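Local coordinates for exopolygalacturonase (Yersinia enterocolitica, PDB 2UVF), which hydrolyses pectin-derived polygalacturonate chains as a family 28 glycoside hydrolase acting from the chain end, probably releasing digalacturonic acid in the periplasm, at residues Gln493-Thr498 and Phe522-Val527; Asn536-Ile541 and Val559-Val564. All coordinates share one frame; numbering follows the deposited sequence. Where two conformers were deposited one is given.

Overall arrangement
Both contacts lie inside the right-handed parallel beta-helix that forms the glycosidase part of this chain, and their centres are about 9 Å apart. Interaction 1 closes at Val527 before interaction 2 opens at Asn536, so the two follow in series along the chain. Strand 493-500 is paired in parallel with strand 539-542, and strand 518-532 with strand 551-562. Interaction 1 spans the interior between 493-500 and 518-532; interaction 2, one coil on, is shifted past the corner, toward the turn at Ser538 and Val564. Two hydrogen bonds tie the coils together: Gln493 NE2 to Glu540 OE1, and Val494 N to Ser538 O. The two contacts help fill the interior of the C-terminal part of the helix.

Interaction 1: Gln493-Thr498 and Phe522-Val527; sequences QVMVMT and FTLKNV
The methyl group of Met497 sits over one face of the Phe522 ring: CE is 3.7 Å from the ring centroid of Phe522 and only 11° off the ring normal, a CH-pi contact. On the same side, Met497 SD lies farther out, 4.6 Å from the Phe522 centroid and oblique at 32° to the normal, which makes the pair a Met-aromatic contact. Met497 and Phe522 reach toward each other from opposing strands. Met497 is extended at chi2 but bends at chi3 (67°), and this last turn carries CE over the ring centre while the sulfur remains toward the CD2 side, with Met497 SD 4.1 Å from Phe522 CD2. Other neighbours of the ring are Ala467 and Val480. Two residues along each strand, the side chains of Met495 and Leu524 run by one another in opposed senses and meet through Met495 SD and Leu524 CD1 at 3.8 Å. Both are buried; Met495 also packs on Leu465 and Ile539, Leu524 on Phe482 and Val556. With backbones 8.9 Å apart at CA of Met495 and CA of Leu524, the strands are joined by apolar side chains across the interior, as in the core of the parallel beta-helix of family 28 glycosidases.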
ATOM      1  N   GLN A 493       8.708  16.219  -1.319  1.00 33.93           N
ATOM      2  CA  GLN A 493       8.438  16.537  -2.712  1.00 34.40           C
ATOM      3  C   GLN A 493       7.085  16.036  -3.163  1.00 33.89           C
ATOM      4  O   GLN A 493       6.541  15.122  -2.566  1.00 34.41           O
ATOM      5  CB  GLN A 493       9.504  15.887  -3.567  1.00 34.72           C
ATOM      6  CG  GLN A 493      10.917  16.252  -3.133  1.00 37.13           C
ATOM      7  CD  GLN A 493      11.932  15.455  -3.875  1.00 37.33           C
ATOM      8  OE1 GLN A 493      12.218  14.315  -3.522  1.00 39.38           O
ATOM      9  NE2 GLN A 493      12.468  16.032  -4.920  1.00 37.19           N
ATOM     10  N   VAL A 494       6.566  16.628  -4.231  1.00 33.83           N
ATOM     11  CA  VAL A 494       5.300  16.231  -4.839  1.00 33.88           C
ATOM     12  C   VAL A 494       5.456  14.959  -5.692  1.00 34.75           C
ATOM     13  O   VAL A 494       4.721  13.981  -5.519  1.00 34.38           O
ATOM     14  CB  VAL A 494       4.710  17.391  -5.702  1.00 33.61           C
ATOM     15  CG1 VAL A 494       3.472  16.956  -6.420  1.00 32.69           C
ATOM     16  CG2 VAL A 494       4.450  18.651  -4.854  1.00 32.78           C
ATOM     17  N   MET A 495       6.389  15.002  -6.635  1.00 36.18           N
ATOM     18  CA  MET A 495       6.682  13.858  -7.483  1.00 38.25           C
ATOM     19  C   MET A 495       8.185  13.759  -7.714  1.00 39.02           C
ATOM     20  O   MET A 495       8.860  14.767  -7.915  1.00 39.15           O
ATOM     21  CB  MET A 495       5.919  13.933  -8.813  1.00 38.06           C
ATOM     22  CG  MET A 495       6.168  12.757  -9.744  1.00 38.38           C
ATOM     23  SD  MET A 495       5.117  12.735 -11.201  1.00 41.00           S
ATOM     24  CE  MET A 495       5.866  14.027 -12.208  1.00 42.07           C
ATOM     25  N   VAL A 496       8.702  12.537  -7.648  1.00 40.61           N
ATOM     26  CA  VAL A 496      10.089  12.251  -8.042  1.00 42.32           C
ATOM     27  C   VAL A 496      10.143  11.056  -8.991  1.00 43.32           C
ATOM     28  O   VAL A 496       9.376  10.102  -8.869  1.00 43.25           O
ATOM     29  CB  VAL A 496      11.040  12.011  -6.838  1.00 42.06           C
ATOM     30  CG1 VAL A 496      12.494  12.095  -7.281  1.00 41.67           C
ATOM     31  CG2 VAL A 496      10.797  13.020  -5.757  1.00 42.80           C
ATOM     32  N   MET A 497      11.029  11.164  -9.972  1.00 45.33           N
ATOM     33  CA  MET A 497      11.328  10.117 -10.930  1.00 46.80           C
ATOM     34  C   MET A 497      12.844  10.159 -11.106  1.00 48.85           C
ATOM     35  O   MET A 497      13.353  10.950 -11.900  1.00 48.97           O
ATOM     36  CB  MET A 497      10.652  10.402 -12.264  1.00 46.41           C
ATOM     37  CG  MET A 497       9.151  10.622 -12.212  1.00 46.27           C
ATOM     38  SD  MET A 497       8.465  10.785 -13.875  1.00 46.07           S
ATOM     39  CE  MET A 497       8.708   9.154 -14.540  1.00 44.29           C
ATOM     40  N   THR A 498      13.569   9.354 -10.335  1.00 51.33           N
ATOM     41  CA  THR A 498      15.025   9.287 -10.471  1.00 53.94           C
ATOM     42  C   THR A 498      15.451   7.996 -11.143  1.00 55.94           C
ATOM     43  O   THR A 498      14.837   6.948 -10.929  1.00 55.73           O
ATOM     44  CB  THR A 498      15.772   9.463  -9.136  1.00 53.45           C
ATOM     45  OG1 THR A 498      15.033   8.849  -8.073  1.00 54.78           O
ATOM     46  CG2 THR A 498      15.952  10.931  -8.827  1.00 54.00           C
ATOM     47  N   PHE A 522       3.737   8.470 -17.753  1.00 40.07           N
ATOM     48  CA  PHE A 522       3.285   8.882 -16.425  1.00 38.68           C
ATOM     49  C   PHE A 522       2.364  10.069 -16.595  1.00 38.00           C
ATOM     50  O   PHE A 522       2.664  11.009 -17.330  1.00 37.61           O
ATOM     51  CB  PHE A 522       4.461   9.301 -15.532  1.00 38.23           C
ATOM     52  CG  PHE A 522       5.080   8.170 -14.743  1.00 38.88           C
ATOM     53  CD1 PHE A 522       5.471   6.981 -15.362  1.00 37.24           C
ATOM     54  CD2 PHE A 522       5.297   8.308 -13.365  1.00 38.16           C
ATOM     55  CE1 PHE A 522       6.046   5.951 -14.625  1.00 37.28           C
ATOM     56  CE2 PHE A 522       5.883   7.270 -12.623  1.00 35.13           C
ATOM     57  CZ  PHE A 522       6.253   6.103 -13.253  1.00 37.03           C
ATOM     58  N   THR A 523       1.254  10.017 -15.879  1.00 37.75           N
ATOM     59  CA  THR A 523       0.244  11.054 -15.891  1.00 37.14           C
ATOM     60  C   THR A 523      -0.006  11.592 -14.480  1.00 36.96           C
ATOM     61  O   THR A 523      -0.377  10.839 -13.560  1.00 36.25           O
ATOM     62  CB  THR A 523      -1.059  10.514 -16.503  1.00 37.15           C
ATOM     63  OG1 THR A 523      -0.801  10.134 -17.856  1.00 36.90           O
ATOM     64  CG2 THR A 523      -2.171  11.554 -16.467  1.00 36.64           C
ATOM     65  N   LEU A 524       0.225  12.898 -14.340  1.00 36.72           N
ATOM     66  CA  LEU A 524      -0.158  13.676 -13.174  1.00 36.17           C
ATOM     67  C   LEU A 524      -1.256  14.682 -13.570  1.00 35.46           C
ATOM     68  O   LEU A 524      -1.016  15.592 -14.352  1.00 34.41           O
ATOM     69  CB  LEU A 524       1.061  14.390 -12.589  1.00 37.05           C
ATOM     70  CG  LEU A 524       1.024  14.755 -11.098  1.00 36.78           C
ATOM     71  CD1 LEU A 524       1.574  13.621 -10.260  1.00 38.42           C
ATOM     72  CD2 LEU A 524       1.849  16.007 -10.878  1.00 39.65           C
ATOM     73  N   LYS A 525      -2.459  14.491 -13.021  1.00 34.75           N
ATOM     74  CA  LYS A 525      -3.654  15.238 -13.421  1.00 34.28           C
ATOM     75  C   LYS A 525      -4.543  15.545 -12.220  1.00 33.15           C
ATOM     76  O   LYS A 525      -4.709  14.686 -11.345  1.00 32.74           O
ATOM     77  CB  LYS A 525      -4.467  14.422 -14.428  1.00 34.74           C
ATOM     78  CG  LYS A 525      -5.367  15.265 -15.311  1.00 37.73           C
ATOM     79  CD  LYS A 525      -5.916  14.472 -16.504  1.00 41.23           C
ATOM     80  CE  LYS A 525      -4.795  13.902 -17.387  1.00 43.15           C
ATOM     81  NZ  LYS A 525      -5.216  13.645 -18.814  1.00 44.88           N
ATOM     82  N   ASN A 526      -5.107  16.757 -12.184  1.00 31.63           N
ATOM     83  CA  ASN A 526      -6.105  17.144 -11.168  1.00 30.15           C
ATOM     84  C   ASN A 526      -5.582  16.916  -9.747  1.00 29.07           C
ATOM     85  O   ASN A 526      -6.211  16.216  -8.971  1.00 28.87           O
ATOM     86  CB  ASN A 526      -7.414  16.352 -11.343  1.00 29.76           C
ATOM     87  CG  ASN A 526      -8.015  16.461 -12.741  1.00 29.00           C
ATOM     88  OD1 ASN A 526      -7.676  17.344 -13.517  1.00 26.87           O
ATOM     89  ND2 ASN A 526      -8.929  15.553 -13.054  1.00 29.13           N
ATOM     90  N   VAL A 527      -4.423  17.500  -9.441  1.00 28.57           N
ATOM     91  CA  VAL A 527      -3.710  17.295  -8.177  1.00 27.22           C
ATOM     92  C   VAL A 527      -3.383  18.659  -7.578  1.00 27.74           C
ATOM     93  O   VAL A 527      -2.876  19.542  -8.258  1.00 27.24           O
ATOM     94  CB  VAL A 527      -2.400  16.456  -8.364  1.00 27.26           C
ATOM     95  CG1 VAL A 527      -1.444  16.596  -7.157  1.00 24.19           C
ATOM     96  CG2 VAL A 527      -2.720  14.984  -8.662  1.00 23.99           C
TER

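Interaction 2: Asn536-Ile541 and Val559-Val564; sequences NPSIEI and VQLNNV
Leu561 is the first residue of 559-564 to touch the opposing segment, its CD1 lying 4.3 Å from Ile539 CD1. Ile539 reaches it with an extended end, CD1 anti to CA (chi2 179°), although its CB does not point straight at the other strand. The same Leu561 methyl, CD1, comes within 4.2 Å of Ser538 OG, a van der Waals approach. Farther along, past the turn at Asn563, Val564 makes the tightest approach: its CG2 packs 3.6 Å from Ser538 CB and 3.8 Å from Ser538 OG. Here CG1 stands anti to the carbonyl carbon (chi1 -53°), which leaves CG2 between the backbone N and the carbonyl carbon and facing the serine. The hydroxyl of Ser538 is buried, and its polar partner is Thr565 O, the residue directly after the segment; this bond links the turn at Ser538 to the chain just after Val564. The backbones close to 6.0 Å between CA of Ser538 and CA of Val564. Strand 539-542 lies between 493-500 and 568-573, while strand 551-562 is flanked by 518-532 and 576-583, with Leu561 also packing on Val494 and Val529 of the preceding coil.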
ATOM      1  N   ASN A 536      14.126  19.991  -1.337  1.00 44.22           N
ATOM      2  CA  ASN A 536      14.421  19.506  -2.674  1.00 44.58           C
ATOM      3  C   ASN A 536      13.281  19.914  -3.610  1.00 44.01           C
ATOM      4  O   ASN A 536      12.259  20.417  -3.140  1.00 43.79           O
ATOM      5  CB  ASN A 536      14.749  17.999  -2.694  1.00 45.44           C
ATOM      6  CG  ASN A 536      16.268  17.717  -2.635  1.00 46.88           C
ATOM      7  OD1 ASN A 536      17.016  18.395  -1.911  1.00 47.68           O
ATOM      8  ND2 ASN A 536      16.722  16.714  -3.403  1.00 46.42           N
ATOM      9  N   PRO A 537      13.462  19.728  -4.933  1.00 43.29           N
ATOM     10  CA  PRO A 537      12.515  20.290  -5.879  1.00 42.58           C
ATOM     11  C   PRO A 537      11.123  19.697  -5.717  1.00 41.96           C
ATOM     12  O   PRO A 537      11.003  18.511  -5.436  1.00 42.16           O
ATOM     13  CB  PRO A 537      13.111  19.899  -7.235  1.00 42.63           C
ATOM     14  CG  PRO A 537      14.574  19.630  -6.950  1.00 42.83           C
ATOM     15  CD  PRO A 537      14.545  18.994  -5.622  1.00 43.35           C
ATOM     16  N   SER A 538      10.094  20.521  -5.905  1.00 40.89           N
ATOM     17  CA  SER A 538       8.706  20.064  -5.806  1.00 40.83           C
ATOM     18  C   SER A 538       8.412  18.931  -6.782  1.00 40.58           C
ATOM     19  O   SER A 538       7.844  17.914  -6.399  1.00 41.30           O
ATOM     20  CB  SER A 538       7.713  21.233  -5.997  1.00 40.74           C
ATOM     21  OG  SER A 538       7.861  21.887  -7.250  1.00 38.99           O
ATOM     22  N   ILE A 539       8.778  19.128  -8.044  1.00 40.29           N
ATOM     23  CA  ILE A 539       8.718  18.091  -9.059  1.00 39.87           C
ATOM     24  C   ILE A 539      10.179  17.859  -9.473  1.00 40.92           C
ATOM     25  O   ILE A 539      10.903  18.807  -9.801  1.00 40.94           O
ATOM     26  CB  ILE A 539       7.796  18.477 -10.257  1.00 39.82           C
ATOM     27  CG1 ILE A 539       6.349  18.697  -9.783  1.00 39.12           C
ATOM     28  CG2 ILE A 539       7.839  17.399 -11.344  1.00 39.64           C
ATOM     29  CD1 ILE A 539       5.330  19.106 -10.887  1.00 38.18           C
ATOM     30  N   GLU A 540      10.633  16.614  -9.381  1.00 41.58           N
ATOM     31  CA  GLU A 540      12.020  16.312  -9.647  1.00 42.76           C
ATOM     32  C   GLU A 540      12.175  15.065 -10.471  1.00 43.56           C
ATOM     33  O   GLU A 540      11.882  13.957 -10.028  1.00 43.54           O
ATOM     34  CB  GLU A 540      12.845  16.201  -8.367  1.00 42.95           C
ATOM     35  CG  GLU A 540      14.290  15.844  -8.649  1.00 44.36           C
ATOM     36  CD  GLU A 540      15.127  15.729  -7.410  1.00 47.56           C
ATOM     37  OE1 GLU A 540      14.562  15.411  -6.343  1.00 47.38           O
ATOM     38  OE2 GLU A 540      16.359  15.957  -7.506  1.00 49.96           O
ATOM     39  N   ILE A 541      12.653  15.280 -11.687  1.00 44.89           N
ATOM     40  CA  ILE A 541      12.892  14.234 -12.662  1.00 46.17           C
ATOM     41  C   ILE A 541      14.399  14.275 -12.930  1.00 47.77           C
ATOM     42  O   ILE A 541      14.962  15.347 -13.161  1.00 47.75           O
ATOM     43  CB  ILE A 541      12.021  14.485 -13.937  1.00 45.95           C
ATOM     44  CG1 ILE A 541      10.521  14.332 -13.594  1.00 45.29           C
ATOM     45  CG2 ILE A 541      12.413  13.559 -15.064  1.00 45.47           C
ATOM     46  CD1 ILE A 541       9.562  15.113 -14.472  1.00 42.86           C
ATOM     47  N   VAL A 559      -2.728  21.066 -12.338  1.00 33.05           N
ATOM     48  CA  VAL A 559      -2.151  20.825 -11.007  1.00 30.50           C
ATOM     49  C   VAL A 559      -1.902  22.183 -10.350  1.00 31.11           C
ATOM     50  O   VAL A 559      -1.443  23.099 -11.012  1.00 31.10           O
ATOM     51  CB  VAL A 559      -0.810  20.007 -11.126  1.00 30.55           C
ATOM     52  CG1 VAL A 559      -0.037  19.949  -9.800  1.00 26.42           C
ATOM     53  CG2 VAL A 559      -1.056  18.598 -11.683  1.00 26.07           C
ATOM     54  N   GLN A 560      -2.192  22.316  -9.053  1.00 30.88           N
ATOM     55  CA  GLN A 560      -1.955  23.574  -8.329  1.00 30.29           C
ATOM     56  C   GLN A 560      -1.072  23.333  -7.112  1.00 30.00           C
ATOM     57  O   GLN A 560      -1.379  22.495  -6.265  1.00 29.63           O
ATOM     58  CB  GLN A 560      -3.274  24.234  -7.884  1.00 30.05           C
ATOM     59  CG  GLN A 560      -4.169  24.761  -8.999  1.00 29.09           C
ATOM     60  CD  GLN A 560      -5.077  23.717  -9.618  1.00 29.39           C
ATOM     61  OE1 GLN A 560      -5.782  22.988  -8.918  1.00 29.40           O
ATOM     62  NE2 GLN A 560      -5.087  23.656 -10.953  1.00 28.45           N
ATOM     63  N   LEU A 561       0.006  24.096  -7.022  1.00 29.42           N
ATOM     64  CA  LEU A 561       1.008  23.915  -6.002  1.00 29.41           C
ATOM     65  C   LEU A 561       1.197  25.206  -5.209  1.00 29.70           C
ATOM     66  O   LEU A 561       1.693  26.213  -5.747  1.00 30.10           O
ATOM     67  CB  LEU A 561       2.340  23.476  -6.638  1.00 28.86           C
ATOM     68  CG  LEU A 561       2.367  22.166  -7.416  1.00 28.58           C
ATOM     69  CD1 LEU A 561       3.721  21.863  -7.968  1.00 29.46           C
ATOM     70  CD2 LEU A 561       1.971  21.082  -6.508  1.00 30.68           C
ATOM     71  N   ASN A 562       0.798  25.192  -3.939  1.00 29.23           N
ATOM     72  CA  ASN A 562       1.010  26.352  -3.106  1.00 28.47           C
ATOM     73  C   ASN A 562       2.115  26.123  -2.085  1.00 28.77           C
ATOM     74  O   ASN A 562       2.145  25.077  -1.416  1.00 28.04           O
ATOM     75  CB  ASN A 562      -0.289  26.747  -2.406  1.00 28.93           C
ATOM     76  CG  ASN A 562      -0.175  28.068  -1.703  1.00 27.51           C
ATOM     77  OD1 ASN A 562      -0.072  29.114  -2.333  1.00 25.80           O
ATOM     78  ND2 ASN A 562      -0.172  28.029  -0.393  1.00 27.33           N
ATOM     79  N   ASN A 563       3.011  27.105  -1.980  0.50 28.25           N
ATOM     80  CA  ASN A 563       4.091  27.096  -1.006  0.50 27.69           C
ATOM     81  C   ASN A 563       4.974  25.848  -1.141  0.50 28.02           C
ATOM     82  O   ASN A 563       5.124  25.051  -0.207  0.50 27.62           O
ATOM     83  CB  ASN A 563       3.551  27.274   0.421  0.50 27.55           C
ATOM     84  CG  ASN A 563       4.650  27.266   1.472  0.50 25.34           C
ATOM     85  OD1 ASN A 563       4.473  26.714   2.550  0.50 26.22           O
ATOM     86  ND2 ASN A 563       5.789  27.867   1.155  0.50 22.22           N
ATOM     87  N   VAL A 564       5.525  25.693  -2.339  1.00 28.33           N
ATOM     88  CA  VAL A 564       6.476  24.645  -2.660  1.00 28.76           C
ATOM     89  C   VAL A 564       7.742  25.286  -3.291  1.00 29.54           C
ATOM     90  O   VAL A 564       7.712  26.434  -3.779  1.00 29.42           O
ATOM     91  CB  VAL A 564       5.868  23.556  -3.612  1.00 28.74           C
ATOM     92  CG1 VAL A 564       4.558  22.993  -3.069  1.00 27.40           C
ATOM     93  CG2 VAL A 564       5.685  24.086  -5.057  1.00 28.42           C
TER